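Local coordinates for protein hemolysin BL lytic component L1 (Bacillus cereus, PDB 7NMQ) that serves as a lytic component of the three-part enterotoxin haemolysin BL, an alpha-helical pore-forming toxin that probably acts by assembling on and permeabilising target-cell membranes, at residues Gly232-Leu237 with Lys254-Tyr259; His20-Asp25 with Leu208-Ile213; Gly201-Ala206 with His351-Phe356; His56-Leu61 with Ser146-Asn151. One frame throughout, in Å; residues are numbered along the deposited sequence. Where two conformers were deposited one is given.

Contact 1: residues Gly232-Leu237 with Lys254-Tyr259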
loop_
_atom_site.group_PDB
_atom_site.type_symbol
_atom_site.label_atom_id
_atom_site.label_comp_id
_atom_site.label_asym_id
_atom_site.label_seq_id
_atom_site.Cartn_x
_atom_site.Cartn_y
_atom_site.Cartn_z
ATOM N N GLY A 232 -5.644 -18.256 -10.081
ATOM C CA GLY A 232 -6.550 -18.990 -9.178
ATOM C C GLY A 232 -7.374 -18.072 -8.295
ATOM O O GLY A 232 -8.064 -18.570 -7.384
ATOM N N GLY A 233 -7.316 -16.769 -8.518
ATOM C CA GLY A 233 -8.053 -15.803 -7.686
ATOM C C GLY A 233 -7.769 -15.996 -6.191
ATOM O O GLY A 233 -6.603 -16.063 -5.789
ATOM N N LEU A 234 -8.826 -16.089 -5.375
ATOM C CA LEU A 234 -8.673 -16.231 -3.914
ATOM C C LEU A 234 -8.710 -17.704 -3.510
ATOM O O LEU A 234 -8.823 -17.976 -2.300
ATOM C CB LEU A 234 -9.798 -15.454 -3.222
ATOM C CG LEU A 234 -9.824 -13.957 -3.521
ATOM C CD1 LEU A 234 -10.815 -13.215 -2.668
ATOM C CD2 LEU A 234 -8.462 -13.319 -3.352
ATOM N N SER A 235 -8.574 -18.657 -4.432
ATOM C CA SER A 235 -8.669 -20.125 -4.147
ATOM C C SER A 235 -7.873 -20.572 -2.922
ATOM O O SER A 235 -8.365 -21.448 -2.152
ATOM C CB SER A 235 -8.151 -20.952 -5.326
ATOM O OG SER A 235 -9.042 -20.840 -6.379
ATOM N N ALA A 236 -6.655 -20.081 -2.745
ATOM C CA ALA A 236 -5.721 -20.597 -1.724
ATOM C C ALA A 236 -6.230 -20.312 -0.324
ATOM O O ALA A 236 -5.618 -20.822 0.619
ATOM C CB ALA A 236 -4.329 -20.036 -1.909
ATOM N N LEU A 237 -7.241 -19.459 -0.195
ATOM C CA LEU A 237 -7.773 -19.064 1.126
ATOM C C LEU A 237 -8.928 -19.968 1.576
ATOM O O LEU A 237 -9.531 -19.674 2.588
ATOM C CB LEU A 237 -8.216 -17.606 1.060
ATOM C CG LEU A 237 -7.078 -16.633 0.770
ATOM C CD1 LEU A 237 -7.626 -15.301 0.289
ATOM C CD2 LEU A 237 -6.189 -16.477 1.986
ATOM N N LYS A 254 -15.798 -13.431 -6.199
ATOM C CA LYS A 254 -16.413 -12.982 -7.472
ATOM C C LYS A 254 -15.726 -11.700 -7.946
ATOM O O LYS A 254 -15.466 -11.546 -9.161
ATOM C CB LYS A 254 -17.912 -12.767 -7.300
ATOM C CG LYS A 254 -18.736 -14.018 -7.548
ATOM C CD LYS A 254 -20.228 -13.810 -7.590
ATOM C CE LYS A 254 -20.933 -15.139 -7.395
ATOM N NZ LYS A 254 -20.015 -16.277 -7.653
ATOM N N HIS A 255 -15.402 -10.780 -7.052
ATOM C CA HIS A 255 -14.716 -9.550 -7.455
ATOM C C HIS A 255 -13.335 -9.904 -7.998
ATOM O O HIS A 255 -12.891 -9.285 -8.979
ATOM C CB HIS A 255 -14.576 -8.577 -6.280
ATOM C CG HIS A 255 -15.828 -7.825 -5.969
ATOM N ND1 HIS A 255 -16.487 -7.050 -6.932
ATOM C CD2 HIS A 255 -16.523 -7.688 -4.804
ATOM C CE1 HIS A 255 -17.542 -6.445 -6.340
ATOM N NE2 HIS A 255 -17.591 -6.858 -5.029
ATOM N N MET A 256 -12.628 -10.823 -7.350
ATOM C CA MET A 256 -11.283 -11.203 -7.840
ATOM C C MET A 256 -11.415 -11.843 -9.221
ATOM O O MET A 256 -10.643 -11.481 -10.135
ATOM C CB MET A 256 -10.609 -12.179 -6.885
ATOM C CG MET A 256 -9.206 -12.491 -7.317
ATOM S SD MET A 256 -8.259 -10.970 -7.534
ATOM C CE MET A 256 -7.511 -10.861 -5.912
ATOM N N ASP A 257 -12.428 -12.672 -9.407
ATOM C CA ASP A 257 -12.651 -13.304 -10.740
ATOM C C ASP A 257 -12.989 -12.220 -11.772
ATOM O O ASP A 257 -12.472 -12.290 -12.895
ATOM C CB ASP A 257 -13.766 -14.332 -10.698
ATOM C CG ASP A 257 -13.467 -15.557 -9.860
ATOM O OD1 ASP A 257 -12.271 -15.811 -9.550
ATOM O OD2 ASP A 257 -14.466 -16.215 -9.472
ATOM N N SER A 258 -13.717 -11.182 -11.388
ATOM C CA SER A 258 -14.078 -10.102 -12.314
ATOM C C SER A 258 -12.832 -9.295 -12.667
ATOM O O SER A 258 -12.707 -8.849 -13.828
ATOM C CB SER A 258 -15.126 -9.191 -11.789
ATOM O OG SER A 258 -16.337 -9.862 -11.514
ATOM N N TYR A 259 -11.967 -9.041 -11.694
ATOM C CA TYR A 259 -10.655 -8.412 -11.922
ATOM C C TYR A 259 -9.895 -9.184 -12.997
ATOM O O TYR A 259 -9.371 -8.588 -13.969
ATOM C CB TYR A 259 -9.890 -8.370 -10.601
ATOM C CG TYR A 259 -8.525 -7.790 -10.737
ATOM C CD1 TYR A 259 -7.451 -8.575 -11.098
ATOM C CD2 TYR A 259 -8.310 -6.454 -10.482
ATOM C CE1 TYR A 259 -6.182 -8.039 -11.196
ATOM C CE2 TYR A 259 -7.052 -5.897 -10.617
ATOM C CZ TYR A 259 -5.974 -6.689 -10.958
ATOM O OH TYR A 259 -4.719 -6.146 -11.093
HETATM O O HOH W 1 -11.407 -15.778 -6.758
#
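Gly-233 and Met-256 meet through apolar contact of backbone and side chain: CA of Gly-233 lies 3.5 Å from CG of Met-256, and the CA atoms of the two residues are only 5.6 Å apart. In Met-256, CG stands anti to the backbone N (chi1 -176°), which carries the chain off helix 247-272 and against the loop. Leu-234 continues this packing: its CG is 3.9 Å from CB of Met-256, and the two side chains cross at about a right angle. Beyond CG the methionine bends twice, and CE comes 3.7 Å from CD2 of Leu-234, a contact less certain because Met-256 has a second conformer.

Gly-233 and Leu-234 are the corner residues of a type II' beta turn, Gly-232 to Ser-235, that follows the strand pair 217-222 and 225-230 within a predicted membrane-spanning region, consistent with the hydrophobic head region of ClyA-like toxins. The positive phi of Gly-233 (53°) is that of the first corner residue of such a turn.

Hydrogen bonding fixes the turn internally. O of Gly-232 accepts twice from Ser-235, from N at 3.0 Å and from OG at 2.7 Å, the hydroxyl lying in the carbonyl plane on a lone pair.

Across the contact the polar link is a single water, which accepts from N of Leu-234 at 2.9 Å and donates to OD1 of Asp-257 at 2.9 Å.

Contact 2: residues His20-Asp25 with Leu208-Ile213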
loop_
_atom_site.group_PDB
_atom_site.type_symbol
_atom_site.label_atom_id
_atom_site.label_comp_id
_atom_site.label_asym_id
_atom_site.label_seq_id
_atom_site.Cartn_x
_atom_site.Cartn_y
_atom_site.Cartn_z
ATOM N N HIS A 20 -1.991 -1.002 0.997
ATOM C CA HIS A 20 -1.416 -0.005 0.079
ATOM C C HIS A 20 -0.099 -0.530 -0.487
ATOM O O HIS A 20 0.196 -0.229 -1.643
ATOM C CB HIS A 20 -1.209 1.350 0.741
ATOM C CG HIS A 20 -2.431 1.905 1.385
ATOM N ND1 HIS A 20 -3.669 1.834 0.786
ATOM C CD2 HIS A 20 -2.589 2.560 2.565
ATOM C CE1 HIS A 20 -4.561 2.409 1.597
ATOM N NE2 HIS A 20 -3.909 2.875 2.670
ATOM N N ILE A 21 0.698 -1.214 0.329
ATOM C CA ILE A 21 1.974 -1.793 -0.149
ATOM C C ILE A 21 1.666 -2.790 -1.263
ATOM O O ILE A 21 2.362 -2.768 -2.265
ATOM C CB ILE A 21 2.768 -2.455 1.004
ATOM C CG1 ILE A 21 3.311 -1.380 1.939
ATOM C CG2 ILE A 21 3.886 -3.328 0.510
ATOM C CD1 ILE A 21 3.847 -1.942 3.230
ATOM N N LEU A 22 0.705 -3.662 -1.081
ATOM C CA LEU A 22 0.336 -4.638 -2.138
ATOM C C LEU A 22 -0.029 -3.910 -3.432
ATOM O O LEU A 22 0.491 -4.299 -4.523
ATOM C CB LEU A 22 -0.819 -5.520 -1.663
ATOM C CG LEU A 22 -1.341 -6.488 -2.735
ATOM C CD1 LEU A 22 -0.278 -7.520 -3.066
ATOM C CD2 LEU A 22 -2.609 -7.157 -2.246
ATOM N N VAL A 23 -0.862 -2.886 -3.332
ATOM C CA VAL A 23 -1.342 -2.168 -4.538
ATOM C C VAL A 23 -0.150 -1.471 -5.204
ATOM O O VAL A 23 -0.010 -1.557 -6.438
ATOM C CB VAL A 23 -2.465 -1.198 -4.189
ATOM C CG1 VAL A 23 -2.728 -0.236 -5.315
ATOM C CG2 VAL A 23 -3.694 -1.973 -3.709
ATOM N N MET A 24 0.713 -0.810 -4.444
ATOM C CA MET A 24 1.899 -0.148 -5.024
ATOM C C MET A 24 2.803 -1.180 -5.663
ATOM O O MET A 24 3.343 -0.896 -6.766
ATOM C CB MET A 24 2.728 0.580 -3.982
ATOM C CG MET A 24 2.067 1.785 -3.477
ATOM S SD MET A 24 1.850 3.099 -4.662
ATOM C CE MET A 24 3.528 3.498 -5.128
ATOM N N ASP A 25 3.004 -2.327 -5.016
ATOM C CA ASP A 25 3.883 -3.361 -5.616
ATOM C C ASP A 25 3.332 -3.772 -6.989
ATOM O O ASP A 25 4.109 -3.905 -7.923
ATOM C CB ASP A 25 4.007 -4.586 -4.720
ATOM C CG ASP A 25 5.000 -4.468 -3.570
ATOM O OD1 ASP A 25 5.794 -3.507 -3.534
ATOM O OD2 ASP A 25 4.960 -5.377 -2.710
ATOM N N LEU A 208 -3.231 -12.716 5.448
ATOM C CA LEU A 208 -3.392 -13.981 4.689
ATOM C C LEU A 208 -3.811 -13.668 3.249
ATOM O O LEU A 208 -3.298 -14.320 2.305
ATOM C CB LEU A 208 -4.432 -14.866 5.351
ATOM C CG LEU A 208 -3.990 -15.497 6.669
ATOM C CD1 LEU A 208 -5.163 -16.113 7.418
ATOM C CD2 LEU A 208 -2.923 -16.533 6.434
ATOM N N VAL A 209 -4.686 -12.681 3.073
ATOM C CA VAL A 209 -5.186 -12.318 1.718
ATOM C C VAL A 209 -4.038 -11.683 0.941
ATOM O O VAL A 209 -3.797 -12.069 -0.233
ATOM C CB VAL A 209 -6.416 -11.419 1.763
ATOM C CG1 VAL A 209 -6.766 -10.942 0.366
ATOM C CG2 VAL A 209 -7.578 -12.103 2.482
ATOM N N ILE A 210 -3.324 -10.751 1.553
ATOM C CA ILE A 210 -2.161 -10.121 0.879
ATOM C C ILE A 210 -1.171 -11.193 0.423
ATOM O O ILE A 210 -0.657 -11.088 -0.704
ATOM C CB ILE A 210 -1.501 -9.094 1.799
ATOM C CG1 ILE A 210 -2.429 -7.901 2.015
ATOM C CG2 ILE A 210 -0.128 -8.711 1.240
ATOM C CD1 ILE A 210 -2.018 -7.001 3.173
ATOM N N ALA A 211 -0.847 -12.157 1.261
ATOM C CA ALA A 211 0.158 -13.187 0.895
ATOM C C ALA A 211 -0.393 -14.017 -0.262
ATOM O O ALA A 211 0.374 -14.316 -1.200
ATOM C CB ALA A 211 0.504 -14.068 2.056
ATOM N N ALA A 212 -1.654 -14.393 -0.201
ATOM C CA ALA A 212 -2.262 -15.248 -1.266
ATOM C C ALA A 212 -2.263 -14.510 -2.592
ATOM O O ALA A 212 -1.898 -15.094 -3.613
ATOM C CB ALA A 212 -3.668 -15.623 -0.868
ATOM N N ILE A 213 -2.649 -13.256 -2.581
ATOM C CA ILE A 213 -2.677 -12.480 -3.848
ATOM C C ILE A 213 -1.256 -12.262 -4.316
ATOM O O ILE A 213 -0.985 -12.521 -5.511
ATOM C CB ILE A 213 -3.403 -11.146 -3.642
ATOM C CG1 ILE A 213 -4.881 -11.392 -3.344
ATOM C CG2 ILE A 213 -3.171 -10.258 -4.882
ATOM C CD1 ILE A 213 -5.664 -10.150 -2.997
#
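Leu-22 and Ile-210 mark the nearest backbone approach of two helical segments, their CA atoms 6.7 Å apart, with Leu-22 directing its CB at the other helix. Leu-22 supplies more than half of the roughly 155 Å² buried here. CG lies anti to the backbone N (chi1 175°), a torsion that extends both methyls toward helix 203-216. Methyl CD2 does most of the touching, reaching CG2 of Ile-213 at 4.1 Å and CG1 of Ile-210 at 4.3 Å, so it sits against residues one helical turn apart. The other methyl, CD1, lies 4.3 Å from the carbonyl O of Ile-210. Distances all above 4 Å indicate van der Waals packing without tight interlocking.

The contact joins helix 10-33 of the long helical bundle to helix 203-216, which falls in a predicted transmembrane region; a hydrophobic segment folded against the bundle is consistent with a ClyA-like toxin in its soluble form.

Ile-213 meets the leucine with its CG2 branch, which stands anti to the backbone N, and the two side chains cross at about a right angle. Ile-361 packs on both Ile-21 and Ile-210. On the bundle side, Asp-25 OD1 forms a salt bridge with Lys-74 and accepts a hydrogen bond from Trp-69 NE1.

Contact 3: residues Gly201-Ala206 with His351-Phe356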
loop_
_atom_site.group_PDB
_atom_site.type_symbol
_atom_site.label_atom_id
_atom_site.label_comp_id
_atom_site.label_asym_id
_atom_site.label_seq_id
_atom_site.Cartn_x
_atom_site.Cartn_y
_atom_site.Cartn_z
ATOM N N GLY A 201 -11.905 -8.143 7.805
ATOM C CA GLY A 201 -11.706 -9.378 8.572
ATOM C C GLY A 201 -10.681 -9.198 9.677
ATOM O O GLY A 201 -10.482 -10.138 10.451
ATOM N N GLY A 202 -10.058 -8.022 9.755
ATOM C CA GLY A 202 -9.007 -7.745 10.742
ATOM C C GLY A 202 -7.621 -7.977 10.162
ATOM O O GLY A 202 -7.501 -8.621 9.101
ATOM N N LEU A 203 -6.594 -7.528 10.869
ATOM C CA LEU A 203 -5.207 -7.527 10.366
ATOM C C LEU A 203 -4.794 -8.978 10.030
ATOM O O LEU A 203 -4.100 -9.195 9.009
ATOM C CB LEU A 203 -4.313 -6.839 11.397
ATOM C CG LEU A 203 -2.818 -6.925 11.127
ATOM C CD1 LEU A 203 -2.437 -6.275 9.810
ATOM C CD2 LEU A 203 -2.057 -6.278 12.275
ATOM N N GLY A 204 -5.133 -9.944 10.884
ATOM C CA GLY A 204 -4.756 -11.348 10.629
ATOM C C GLY A 204 -5.241 -11.811 9.255
ATOM O O GLY A 204 -4.443 -12.385 8.437
ATOM N N ALA A 205 -6.524 -11.616 8.995
ATOM C CA ALA A 205 -7.150 -12.006 7.707
ATOM C C ALA A 205 -6.489 -11.224 6.576
ATOM O O ALA A 205 -6.170 -11.835 5.557
ATOM C CB ALA A 205 -8.638 -11.783 7.722
ATOM N N ALA A 206 -6.294 -9.918 6.763
ATOM C CA ALA A 206 -5.704 -9.034 5.757
ATOM C C ALA A 206 -4.358 -9.626 5.316
ATOM O O ALA A 206 -4.121 -9.671 4.087
ATOM C CB ALA A 206 -5.576 -7.622 6.239
ATOM N N HIS A 351 2.409 -8.649 17.007
ATOM C CA HIS A 351 3.825 -8.919 16.625
ATOM C C HIS A 351 3.957 -9.606 15.267
ATOM O O HIS A 351 4.662 -9.079 14.406
ATOM C CB HIS A 351 4.477 -9.816 17.669
ATOM C CG HIS A 351 5.957 -9.955 17.531
ATOM N ND1 HIS A 351 6.578 -10.699 16.560
ATOM C CD2 HIS A 351 6.935 -9.533 18.364
ATOM C CE1 HIS A 351 7.884 -10.687 16.762
ATOM N NE2 HIS A 351 8.129 -9.965 17.859
ATOM N N LYS A 352 3.323 -10.755 15.089
ATOM C CA LYS A 352 3.528 -11.566 13.850
ATOM C C LYS A 352 3.028 -10.801 12.619
ATOM O O LYS A 352 3.704 -10.817 11.578
ATOM C CB LYS A 352 2.832 -12.909 14.015
ATOM C CG LYS A 352 3.594 -13.853 14.928
ATOM C CD LYS A 352 3.059 -15.245 14.871
ATOM C CE LYS A 352 3.639 -16.159 15.923
ATOM N NZ LYS A 352 3.296 -17.573 15.641
ATOM N N ASP A 353 1.926 -10.064 12.756
ATOM C CA ASP A 353 1.347 -9.325 11.606
ATOM C C ASP A 353 2.227 -8.116 11.251
ATOM O O ASP A 353 2.418 -7.808 10.051
ATOM C CB ASP A 353 -0.111 -9.022 11.911
ATOM C CG ASP A 353 -0.962 -10.288 11.790
ATOM O OD1 ASP A 353 -0.571 -11.223 11.008
ATOM O OD2 ASP A 353 -1.969 -10.370 12.480
ATOM N N ALA A 354 2.724 -7.386 12.251
ATOM C CA ALA A 354 3.682 -6.293 12.010
ATOM C C ALA A 354 4.925 -6.860 11.328
ATOM O O ALA A 354 5.474 -6.216 10.422
ATOM C CB ALA A 354 4.028 -5.573 13.289
ATOM N N GLU A 355 5.376 -8.030 11.766
ATOM C CA GLU A 355 6.580 -8.666 11.214
ATOM C C GLU A 355 6.312 -8.908 9.712
ATOM O O GLU A 355 7.191 -8.626 8.862
ATOM C CB GLU A 355 6.817 -9.969 11.959
ATOM C CG GLU A 355 7.927 -10.776 11.380
ATOM C CD GLU A 355 9.325 -10.330 11.722
ATOM O OE1 GLU A 355 9.500 -9.747 12.799
ATOM O OE2 GLU A 355 10.253 -10.647 10.925
ATOM N N PHE A 356 5.126 -9.403 9.366
ATOM C CA PHE A 356 4.751 -9.666 7.953
ATOM C C PHE A 356 4.862 -8.391 7.130
ATOM O O PHE A 356 5.484 -8.416 6.031
ATOM C CB PHE A 356 3.366 -10.280 7.833
ATOM C CG PHE A 356 2.989 -10.521 6.395
ATOM C CD1 PHE A 356 2.486 -9.494 5.608
ATOM C CD2 PHE A 356 3.200 -11.757 5.802
ATOM C CE1 PHE A 356 2.109 -9.724 4.284
ATOM C CE2 PHE A 356 2.842 -11.982 4.481
ATOM C CZ PHE A 356 2.297 -10.961 3.716
HETATM O O HOH W 2 -2.166 -13.503 9.528
#
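Asp-353 reaches from helix 330-357 to Leu-203 and Gly-204, and its side chain passes from Leu-203 at CB to Gly-204 at the carboxylate. CB presses on the leucine, 3.4 Å from CD2 and 3.5 Å from CG of Leu-203, close for carbon against carbon. The carboxylate is then swung beside its own backbone N, anti to the carbonyl carbon (chi1 -74°), which brings CG of Asp-353 to 3.9 Å from CG of Leu-203. Leu-203 for its part holds CG anti to the backbone N (chi1 172°), and the two side chains slide past one another in opposite directions.

The segment being approached is the beginning of a helix. Gly-202, with positive phi (95°), ends the preceding helical run and occupies the N-cap position of helix 203-216, which interrupts the helical run between 173-200 and 203-216 within a predicted membrane-spanning region. A carboxylate beside the first turn would probably be stabilised by the positive end of the helix dipole.

At the tip, the two oxygens part company. OD2 of Asp-353 rests 3.5 Å from CA of Gly-204, alongside the first turn of the helix. OD1 instead accepts from a water at 3.2 Å, and the same water donates to O of Gly-204 at 2.8 Å. Leu-203 also packs on Leu-14 and Ala-15 of helix 10-33, while Asp-353 touches Ile-207 one turn further on.

Contact 4: residues His56-Leu61 with Ser146-Asn151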
loop_
_atom_site.group_PDB
_atom_site.type_symbol
_atom_site.label_atom_id
_atom_site.label_comp_id
_atom_site.label_asym_id
_atom_site.label_seq_id
_atom_site.Cartn_x
_atom_site.Cartn_y
_atom_site.Cartn_z
ATOM N N HIS A 56 8.419 8.451 -24.647
ATOM C CA HIS A 56 9.449 7.470 -24.278
ATOM C C HIS A 56 10.254 7.959 -23.086
ATOM O O HIS A 56 10.556 7.143 -22.197
ATOM C CB HIS A 56 10.384 7.219 -25.447
ATOM C CG HIS A 56 9.732 6.396 -26.501
ATOM N ND1 HIS A 56 10.212 6.381 -27.784
ATOM C CD2 HIS A 56 8.685 5.536 -26.457
ATOM C CE1 HIS A 56 9.447 5.553 -28.504
ATOM N NE2 HIS A 56 8.503 5.017 -27.725
ATOM N N LEU A 57 10.575 9.250 -23.006
ATOM C CA LEU A 57 11.269 9.786 -21.816
ATOM C C LEU A 57 10.344 9.643 -20.595
ATOM O O LEU A 57 10.838 9.301 -19.509
ATOM C CB LEU A 57 11.615 11.261 -22.024
ATOM C CG LEU A 57 12.621 11.518 -23.126
ATOM C CD1 LEU A 57 12.889 13.018 -23.264
ATOM C CD2 LEU A 57 13.894 10.765 -22.937
ATOM N N ASN A 58 9.069 9.898 -20.748
ATOM C CA ASN A 58 8.117 9.756 -19.626
ATOM C C ASN A 58 8.077 8.302 -19.183
ATOM O O ASN A 58 8.001 8.031 -17.960
ATOM C CB ASN A 58 6.709 10.151 -19.989
ATOM C CG ASN A 58 6.552 11.606 -20.388
ATOM O OD1 ASN A 58 7.321 12.518 -20.016
ATOM N ND2 ASN A 58 5.499 11.834 -21.102
ATOM N N GLN A 59 8.136 7.347 -20.101
ATOM C CA GLN A 59 8.012 5.916 -19.747
ATOM C C GLN A 59 9.283 5.512 -19.015
ATOM O O GLN A 59 9.212 4.730 -18.058
ATOM C CB GLN A 59 7.751 5.031 -20.976
ATOM C CG GLN A 59 6.405 5.294 -21.599
ATOM C CD GLN A 59 6.083 4.370 -22.744
ATOM O OE1 GLN A 59 6.571 4.532 -23.859
ATOM N NE2 GLN A 59 5.307 3.372 -22.450
ATOM N N GLU A 60 10.445 5.981 -19.454
ATOM C CA GLU A 60 11.706 5.655 -18.743
ATOM C C GLU A 60 11.628 6.216 -17.317
ATOM O O GLU A 60 12.048 5.527 -16.375
ATOM C CB GLU A 60 12.896 6.205 -19.529
ATOM C CG GLU A 60 13.130 5.446 -20.829
ATOM C CD GLU A 60 13.653 6.268 -21.980
ATOM O OE1 GLU A 60 14.315 7.306 -21.760
ATOM O OE2 GLU A 60 13.362 5.847 -23.094
ATOM N N LEU A 61 11.083 7.412 -17.127
ATOM C CA LEU A 61 10.990 7.946 -15.752
ATOM C C LEU A 61 9.929 7.176 -14.955
ATOM O O LEU A 61 10.128 6.974 -13.755
ATOM C CB LEU A 61 10.652 9.428 -15.810
ATOM C CG LEU A 61 10.688 10.139 -14.464
ATOM C CD1 LEU A 61 12.050 10.022 -13.806
ATOM C CD2 LEU A 61 10.344 11.591 -14.703
ATOM N N SER A 146 2.983 11.640 -14.017
ATOM C CA SER A 146 1.592 11.378 -14.439
ATOM C C SER A 146 1.116 12.519 -15.333
ATOM O O SER A 146 0.520 12.258 -16.376
ATOM C CB SER A 146 0.658 11.148 -13.264
ATOM O OG SER A 146 -0.648 10.925 -13.724
ATOM N N THR A 147 1.254 13.767 -14.906
ATOM C CA THR A 147 0.677 14.888 -15.657
ATOM C C THR A 147 1.453 15.071 -16.979
ATOM O O THR A 147 0.835 15.382 -17.979
ATOM C CB THR A 147 0.614 16.178 -14.866
ATOM O OG1 THR A 147 1.900 16.492 -14.371
ATOM C CG2 THR A 147 -0.279 16.004 -13.665
ATOM N N ASP A 148 2.770 14.912 -16.961
ATOM C CA ASP A 148 3.605 15.009 -18.188
ATOM C C ASP A 148 3.117 13.972 -19.202
ATOM O O ASP A 148 2.878 14.303 -20.388
ATOM C CB ASP A 148 5.056 14.640 -17.914
ATOM C CG ASP A 148 5.869 15.678 -17.173
ATOM O OD1 ASP A 148 5.460 16.846 -17.188
ATOM O OD2 ASP A 148 6.962 15.313 -16.694
ATOM N N PHE A 149 2.947 12.746 -18.743
ATOM C CA PHE A 149 2.502 11.633 -19.591
ATOM C C PHE A 149 1.097 11.895 -20.102
ATOM O O PHE A 149 0.850 11.811 -21.335
ATOM C CB PHE A 149 2.628 10.336 -18.817
ATOM C CG PHE A 149 2.348 9.109 -19.636
ATOM C CD1 PHE A 149 3.333 8.582 -20.433
ATOM C CD2 PHE A 149 1.101 8.532 -19.645
ATOM C CE1 PHE A 149 3.091 7.434 -21.175
ATOM C CE2 PHE A 149 0.858 7.408 -20.395
ATOM C CZ PHE A 149 1.869 6.837 -21.116
ATOM N N LYS A 150 0.158 12.263 -19.225
ATOM C CA LYS A 150 -1.225 12.534 -19.635
ATOM C C LYS A 150 -1.201 13.617 -20.702
ATOM O O LYS A 150 -1.933 13.504 -21.683
ATOM C CB LYS A 150 -2.060 13.004 -18.440
ATOM C CG LYS A 150 -3.471 13.445 -18.777
ATOM C CD LYS A 150 -4.351 13.636 -17.524
ATOM C CE LYS A 150 -5.577 14.466 -17.812
ATOM N NZ LYS A 150 -6.486 13.741 -18.739
ATOM N N ASN A 151 -0.442 14.687 -20.522
ATOM C CA ASN A 151 -0.417 15.792 -21.513
ATOM C C ASN A 151 0.154 15.291 -22.850
ATOM O O ASN A 151 -0.392 15.667 -23.899
ATOM C CB ASN A 151 0.331 16.985 -20.942
ATOM C CG ASN A 151 0.301 18.142 -21.907
ATOM O OD1 ASN A 151 -0.762 18.608 -22.247
ATOM N ND2 ASN A 151 1.457 18.492 -22.436
#
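Asn-58 and Phe-149 carry this contact with different first torsions. In Asn-58, CG is anti to the carbonyl carbon and beside the backbone N (chi1 -62°), which lays the amide over the backbone of the partner helix: ND2 is 3.4 Å from CA of Phe-149. That amide nitrogen finds its hydrogen-bond acceptor in OD1 of Asn-152, just beyond the segment. Phe-149 has CG anti to its backbone N (chi1 -173°), and the ring lies along the flank of helix 45-103, with CD1 3.7 Å from CB of Asn-58, the latter at the ring edge near its plane.

These helices, 45-103 and 107-154, form a long antiparallel hairpin of the ClyA-like bundle; the short segments run at 151° to each other with axes 9.6 Å apart.

Gln-59 also keeps CG beside its backbone N, and its extended chain runs obliquely past the ring, CG lying 4.0 Å from CE1 of Phe-149. Its amide is anchored elsewhere, OE1 accepting from N of Val-37. On the other flank, OD1 of Asn-58 is 3.7 Å from CB of Asp-148. The phenylalanine ring packs further on Leu-283, Ala-286 and Leu-290 of helix 275-325, linking the hairpin to a third helix.

How the contacts relate
From the N terminus, helix 10-33 opens the loop of contact 2, and nested inside it contact 4 pins helices 45-103 and 107-154 into a hairpin. The chain then passes 201-206, where contact 3 opens, before 208-213 closes contact 2, so these two cross and both use helix 203-216. Contact 1 lies wholly inside the loop of contact 3, folding the loop after the strand pair onto helix 247-272; helix 330-357 finally closes contact 3. Contacts 2 and 3 touch where Ile-210 packs on Phe-356, and contacts 1 and 2 where Leu-237 packs on Val-209. Contact 4 stands apart, its centre about 36 Å from that of contact 3.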